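Local structure of putative sporulation-specific glycosylase ydhD (Bacillus subtilis subsp. subtilis str. 168, 3CZ8) at residues 11-16 with 179-184; 35-40 with 114-119. The protein probably hydrolyses glycosidic bonds and may bind chitin, with a role in sporulation, the piece described here being its glycosyl hydrolase 18 domain. The protein carries 1 engineered substitution. One frame throughout, in Å; residues are numbered along the deposited sequence. Where two conformers were deposited one is given.

Contact 1: 11-16 with 179-184; sequences LSFYVL and FIMAYD
Phe179 meets strand 11-16 with its ring, and the partner set over one of its faces is Phe13. Atom CE1 of Phe13 sits 3.7 Å from CD2 of Phe179, displaced from the ring centre toward the rim. The two phenyl groups slide past each other in opposite directions, their planes inclined by 40° and their centroids 5.2 Å apart. Farther round the Phe179 ring, CE1 lies 4.1 Å from the methyl CG2 of Val15, whose side chain runs roughly at right angles to it. Two residues on, Met181 approaches from the same side of the Phe13 ring as Phe179, but farther round, at CZ and CE2. Its CB does not aim directly at strand 11-16, but bends at its second and third torsions fold the thioether back, bringing the methyl CE to 3.5 Å from CZ of Phe13. The sulfur completes a Met-aromatic contact, SD being 4.6 Å from the Phe13 ring centroid and oblique to it. Phe13 reaches both partners because its CG stands anti to the backbone N (chi1 -173°); Trp306 adds an edge-to-face ring contact. Exchange of Phe13 for alanine would probably leave the Phe179 face without its aromatic cover and free the Met181 thioether to turn. Past Met181, itself the centre of an inverse gamma turn, the strand gives way to loop. The strand axes stand 10.6 Å apart at 115°, so side chains alone bridge the gap. Side chains meeting across the interior of the closed sheet form the core of a TIM barrel, as in family 18 glycosidases, here near its catalytic end, with Met181 about 6 Å from the side chain of Glu120, the predicted proton donor.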
loop_
_atom_site.group_PDB
_atom_site.type_symbol
_atom_site.label_atom_id
_atom_site.label_comp_id
_atom_site.label_asym_id
_atom_site.label_seq_id
_atom_site.Cartn_x
_atom_site.Cartn_y
_atom_site.Cartn_z
ATOM N N LEU A 11 -3.229 -6.320 3.779
ATOM C CA LEU A 11 -2.080 -5.914 4.577
ATOM C C LEU A 11 -1.439 -7.123 5.251
ATOM O O LEU A 11 -2.126 -7.981 5.803
ATOM C CB LEU A 11 -2.473 -4.864 5.625
ATOM C CG LEU A 11 -1.348 -4.222 6.448
ATOM C CD1 LEU A 11 -0.509 -3.266 5.596
ATOM C CD2 LEU A 11 -1.908 -3.503 7.664
ATOM N N SER A 12 -0.116 -7.184 5.185
ATOM C CA SER A 12 0.626 -8.170 5.938
ATOM C C SER A 12 1.940 -7.608 6.474
ATOM O O SER A 12 2.543 -6.722 5.864
ATOM C CB SER A 12 0.850 -9.439 5.109
ATOM O OG SER A 12 1.787 -9.230 4.076
ATOM N N PHE A 13 2.351 -8.123 7.629
ATOM C CA PHE A 13 3.601 -7.753 8.283
ATOM C C PHE A 13 4.652 -8.841 8.051
ATOM O O PHE A 13 4.414 -10.018 8.329
ATOM C CB PHE A 13 3.350 -7.551 9.780
ATOM C CG PHE A 13 4.533 -7.013 10.539
ATOM C CD1 PHE A 13 5.329 -7.867 11.302
ATOM C CD2 PHE A 13 4.839 -5.652 10.507
ATOM C CE1 PHE A 13 6.417 -7.377 12.022
ATOM C CE2 PHE A 13 5.923 -5.149 11.229
ATOM C CZ PHE A 13 6.713 -6.016 11.986
ATOM N N TYR A 14 5.813 -8.454 7.538
ATOM C CA TYR A 14 6.813 -9.447 7.167
ATOM C C TYR A 14 8.175 -9.193 7.781
ATOM O O TYR A 14 8.540 -8.052 8.067
ATOM C CB TYR A 14 6.873 -9.652 5.638
ATOM C CG TYR A 14 7.709 -8.649 4.871
ATOM C CD1 TYR A 14 8.963 -9.001 4.380
ATOM C CD2 TYR A 14 7.242 -7.359 4.618
ATOM C CE1 TYR A 14 9.732 -8.102 3.666
ATOM C CE2 TYR A 14 8.017 -6.440 3.903
ATOM C CZ TYR A 14 9.262 -6.821 3.436
ATOM O OH TYR A 14 10.042 -5.936 2.730
ATOM N N VAL A 15 8.918 -10.273 7.987
ATOM C CA VAL A 15 10.154 -10.234 8.755
ATOM C C VAL A 15 11.384 -10.234 7.843
ATOM O O VAL A 15 11.517 -11.089 6.965
ATOM C CB VAL A 15 10.179 -11.398 9.788
ATOM C CG1 VAL A 15 11.515 -11.509 10.475
ATOM C CG2 VAL A 15 9.082 -11.194 10.832
ATOM N N LEU A 16 12.255 -9.245 8.049
ATOM C CA LEU A 16 13.508 -9.092 7.303
ATOM C C LEU A 16 14.665 -9.366 8.248
ATOM O O LEU A 16 15.096 -8.466 8.977
ATOM C CB LEU A 16 13.637 -7.664 6.754
ATOM C CG LEU A 16 12.626 -7.232 5.693
ATOM C CD1 LEU A 16 12.190 -5.806 5.922
ATOM C CD2 LEU A 16 13.195 -7.417 4.292
ATOM N N PHE A 179 7.225 -8.543 18.171
ATOM C CA PHE A 179 7.311 -7.527 17.134
ATOM C C PHE A 179 7.055 -6.183 17.803
ATOM O O PHE A 179 5.934 -5.887 18.215
ATOM C CB PHE A 179 6.268 -7.747 16.017
ATOM C CG PHE A 179 6.321 -9.104 15.335
ATOM C CD1 PHE A 179 7.483 -9.873 15.300
ATOM C CD2 PHE A 179 5.189 -9.581 14.675
ATOM C CE1 PHE A 179 7.507 -11.103 14.651
ATOM C CE2 PHE A 179 5.206 -10.805 14.020
ATOM C CZ PHE A 179 6.368 -11.563 14.009
ATOM N N ILE A 180 8.095 -5.370 17.921
ATOM C CA ILE A 180 7.949 -4.081 18.581
ATOM C C ILE A 180 7.625 -3.035 17.542
ATOM O O ILE A 180 8.400 -2.809 16.620
ATOM C CB ILE A 180 9.201 -3.688 19.396
ATOM C CG1 ILE A 180 9.425 -4.694 20.526
ATOM C CG2 ILE A 180 9.051 -2.272 19.967
ATOM C CD1 ILE A 180 10.740 -4.544 21.189
ATOM N N MET A 181 6.461 -2.410 17.681
ATOM C CA MET A 181 6.009 -1.444 16.694
ATOM C C MET A 181 6.588 -0.069 17.009
ATOM O O MET A 181 5.920 0.794 17.582
ATOM C CB MET A 181 4.478 -1.469 16.583
ATOM C CG MET A 181 3.897 -2.850 16.188
ATOM S SD MET A 181 4.402 -3.556 14.580
ATOM C CE MET A 181 5.830 -4.487 14.970
ATOM N N ALA A 182 7.855 0.108 16.629
ATOM C CA ALA A 182 8.648 1.273 17.015
ATOM C C ALA A 182 8.444 2.449 16.060
ATOM O O ALA A 182 9.334 2.795 15.274
ATOM C CB ALA A 182 10.123 0.899 17.112
ATOM N N TYR A 183 7.262 3.055 16.143
ATOM C CA TYR A 183 6.886 4.212 15.328
ATOM C C TYR A 183 5.700 4.917 15.960
ATOM O O TYR A 183 5.175 4.451 16.976
ATOM C CB TYR A 183 6.553 3.803 13.879
ATOM C CG TYR A 183 5.557 2.673 13.739
ATOM C CD1 TYR A 183 4.186 2.908 13.823
ATOM C CD2 TYR A 183 5.985 1.370 13.504
ATOM C CE1 TYR A 183 3.271 1.872 13.705
ATOM C CE2 TYR A 183 5.074 0.328 13.375
ATOM C CZ TYR A 183 3.722 0.590 13.476
ATOM O OH TYR A 183 2.812 -0.432 13.350
ATOM N N ASP A 184 5.274 6.018 15.336
ATOM C CA ASP A 184 4.147 6.849 15.803
ATOM C C ASP A 184 4.413 7.582 17.118
ATOM O O ASP A 184 3.482 7.846 17.886
ATOM C CB ASP A 184 2.812 6.076 15.852
ATOM C CG ASP A 184 2.155 5.960 14.493
ATOM O OD1 ASP A 184 2.735 6.452 13.505
ATOM O OD2 ASP A 184 1.054 5.380 14.411
#

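Contact 2: 35-40 with 114-119; sequences SISIFE and GVTIDF
Strands 35-40 and 114-118 come nearest at Ser37 and Thr116, whose CA atoms are 6.4 Å apart, and because strand 68-77 lies between them in the sheet, the two communicate through side chains. The polar link is between hydroxyls: OG of Ser37 and OG1 of Thr116 are hydrogen-bonded at 2.8 Å, and either could be the donor. Each oxygen is anti to its own carbonyl carbon and beside the backbone N, with chi1 of -44° for Ser37 and -60° for Thr116, an orientation that brings the two together in front of the intervening strand. Ser37 also brings its CB to 3.3 Å from OG1 of Thr116. That OG1 has a second hydroxyl partner, Thr149 on strand 147-153, so the buried polar chain extends to the next strand. Leu70 of the middle strand packs against both Ser37 and Thr116.

Two residues farther along each strand, the aromatic ring of Phe39 presents its edge to the carboxylate of Asp118. OD2 of Asp118 lies 3.4 Å from CE1 of Phe39, near the ring plane, while ring and carboxylate planes stand 76° apart. The carboxylate oxygen thus meets the ring's C-H rim and not its face. The other oxygen, OD1, lies close to OE2 of Glu120, the predicted proton donor, and OD2 makes a weak hydrogen bond to a bound glycerol, probably from the crystallisation liquor. The Asp118-Phe119-Glu120 sequence matches the DxE signature of family 18 glycosidases at the mouth of the TIM barrel.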
loop_
_atom_site.group_PDB
_atom_site.type_symbol
_atom_site.label_atom_id
_atom_site.label_comp_id
_atom_site.label_asym_id
_atom_site.label_seq_id
_atom_site.Cartn_x
_atom_site.Cartn_y
_atom_site.Cartn_z
ATOM N N SER A 35 8.651 -14.666 8.107
ATOM C CA SER A 35 7.227 -14.898 8.289
ATOM C C SER A 35 6.402 -13.797 7.646
ATOM O O SER A 35 6.915 -12.721 7.350
ATOM C CB SER A 35 6.869 -15.067 9.773
ATOM O OG SER A 35 7.293 -13.955 10.540
ATOM N N ILE A 36 5.129 -14.094 7.407
ATOM C CA ILE A 36 4.161 -13.118 6.933
ATOM C C ILE A 36 2.958 -13.233 7.860
ATOM O O ILE A 36 2.395 -14.317 8.008
ATOM C CB ILE A 36 3.758 -13.386 5.451
ATOM C CG1 ILE A 36 4.844 -12.875 4.504
ATOM C CG2 ILE A 36 2.423 -12.743 5.100
ATOM C CD1 ILE A 36 4.734 -13.414 3.091
ATOM N N SER A 37 2.597 -12.127 8.509
ATOM C CA SER A 37 1.409 -12.105 9.349
ATOM C C SER A 37 0.265 -11.467 8.577
ATOM O O SER A 37 0.256 -10.255 8.352
ATOM C CB SER A 37 1.677 -11.370 10.665
ATOM O OG SER A 37 2.926 -11.758 11.217
ATOM N N ILE A 38 -0.704 -12.270 8.210
ATOM C CA ILE A 38 -1.826 -11.829 7.434
ATOM C C ILE A 38 -2.906 -11.167 8.260
ATOM O O ILE A 38 -3.403 -11.748 9.159
ATOM C CB ILE A 38 -2.418 -12.971 6.623
ATOM C CG1 ILE A 38 -1.387 -13.557 5.697
ATOM C CG2 ILE A 38 -3.563 -12.506 5.823
ATOM C CD1 ILE A 38 -1.676 -14.863 5.294
ATOM N N PHE A 39 -3.284 -9.954 7.903
ATOM C CA PHE A 39 -4.289 -9.205 8.631
ATOM C C PHE A 39 -5.681 -9.560 8.169
ATOM O O PHE A 39 -5.838 -9.929 7.074
ATOM C CB PHE A 39 -4.024 -7.710 8.539
ATOM C CG PHE A 39 -3.037 -7.224 9.535
ATOM C CD1 PHE A 39 -3.434 -6.516 10.630
ATOM C CD2 PHE A 39 -1.712 -7.507 9.406
ATOM C CE1 PHE A 39 -2.530 -6.118 11.541
ATOM C CE2 PHE A 39 -0.840 -7.099 10.329
ATOM C CZ PHE A 39 -1.249 -6.405 11.383
ATOM N N GLU A 40 -6.703 -9.399 8.981
ATOM C CA GLU A 40 -6.768 -9.828 10.350
ATOM C C GLU A 40 -7.939 -10.775 10.553
ATOM O O GLU A 40 -8.825 -10.825 9.737
ATOM C CB GLU A 40 -6.991 -8.615 11.205
ATOM C CG GLU A 40 -8.007 -7.705 10.634
ATOM C CD GLU A 40 -9.349 -7.872 11.252
ATOM O OE1 GLU A 40 -10.333 -7.600 10.587
ATOM O OE2 GLU A 40 -9.411 -8.270 12.409
ATOM N N GLY A 114 1.428 -20.520 12.690
ATOM C CA GLY A 114 1.420 -19.825 13.970
ATOM C C GLY A 114 0.538 -18.593 13.954
ATOM O O GLY A 114 -0.280 -18.422 13.043
ATOM N N VAL A 115 0.678 -17.750 14.975
ATOM C CA VAL A 115 -0.099 -16.512 15.046
ATOM C C VAL A 115 0.717 -15.267 15.351
ATOM O O VAL A 115 1.881 -15.333 15.762
ATOM C CB VAL A 115 -1.267 -16.564 16.077
ATOM C CG1 VAL A 115 -2.341 -17.531 15.644
ATOM C CG2 VAL A 115 -0.761 -16.882 17.465
ATOM N N THR A 116 0.065 -14.131 15.138
ATOM C CA THR A 116 0.533 -12.838 15.607
ATOM C C THR A 116 -0.624 -12.228 16.367
ATOM O O THR A 116 -1.672 -11.939 15.792
ATOM C CB THR A 116 0.986 -11.924 14.456
ATOM O OG1 THR A 116 2.058 -12.560 13.757
ATOM C CG2 THR A 116 1.474 -10.576 14.988
ATOM N N ILE A 117 -0.460 -12.089 17.676
ATOM C CA ILE A 117 -1.472 -11.422 18.476
ATOM C C ILE A 117 -1.252 -9.924 18.292
ATOM O O ILE A 117 -0.164 -9.406 18.556
ATOM C CB ILE A 117 -1.409 -11.834 19.976
ATOM C CG1 ILE A 117 -1.799 -13.312 20.164
ATOM C CG2 ILE A 117 -2.302 -10.942 20.814
ATOM C CD1 ILE A 117 -3.263 -13.651 19.779
ATOM N N ASP A 118 -2.276 -9.248 17.787
ATOM C CA ASP A 118 -2.242 -7.804 17.627
ATOM C C ASP A 118 -3.411 -7.232 18.424
ATOM O O ASP A 118 -4.406 -6.778 17.864
ATOM C CB ASP A 118 -2.297 -7.424 16.138
ATOM C CG ASP A 118 -2.222 -5.916 15.897
ATOM O OD1 ASP A 118 -1.684 -5.186 16.753
ATOM O OD2 ASP A 118 -2.706 -5.460 14.839
ATOM N N PHE A 119 -3.288 -7.291 19.746
ATOM C CA PHE A 119 -4.281 -6.684 20.613
ATOM C C PHE A 119 -3.789 -5.301 20.993
ATOM O O PHE A 119 -2.740 -5.150 21.622
ATOM C CB PHE A 119 -4.570 -7.522 21.876
ATOM C CG PHE A 119 -5.277 -8.834 21.611
ATOM C CD1 PHE A 119 -5.791 -9.147 20.352
ATOM C CD2 PHE A 119 -5.452 -9.751 22.648
ATOM C CE1 PHE A 119 -6.443 -10.355 20.121
ATOM C CE2 PHE A 119 -6.115 -10.963 22.431
ATOM C CZ PHE A 119 -6.611 -11.264 21.164
#

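In the fold
Starting from the N terminus, the chain lays down strand 9-17, which carries the first half of contact 1, and then strand 35-42, its antiparallel neighbour and the first half of contact 2. Helices and strand 68-77 follow before strand 114-118 closes the shorter loop at contact 2. Only after strand 147-153 does strand 177-181 return to strand 9-17 and close the longer loop at contact 1; the shorter loop therefore lies wholly within the longer, and the two do not cross. Backbone pairing of strands 9-17 and 35-42 joins the contacts, whose centres are 10 Å apart. Together they tie early strands to later ones across the same barrel.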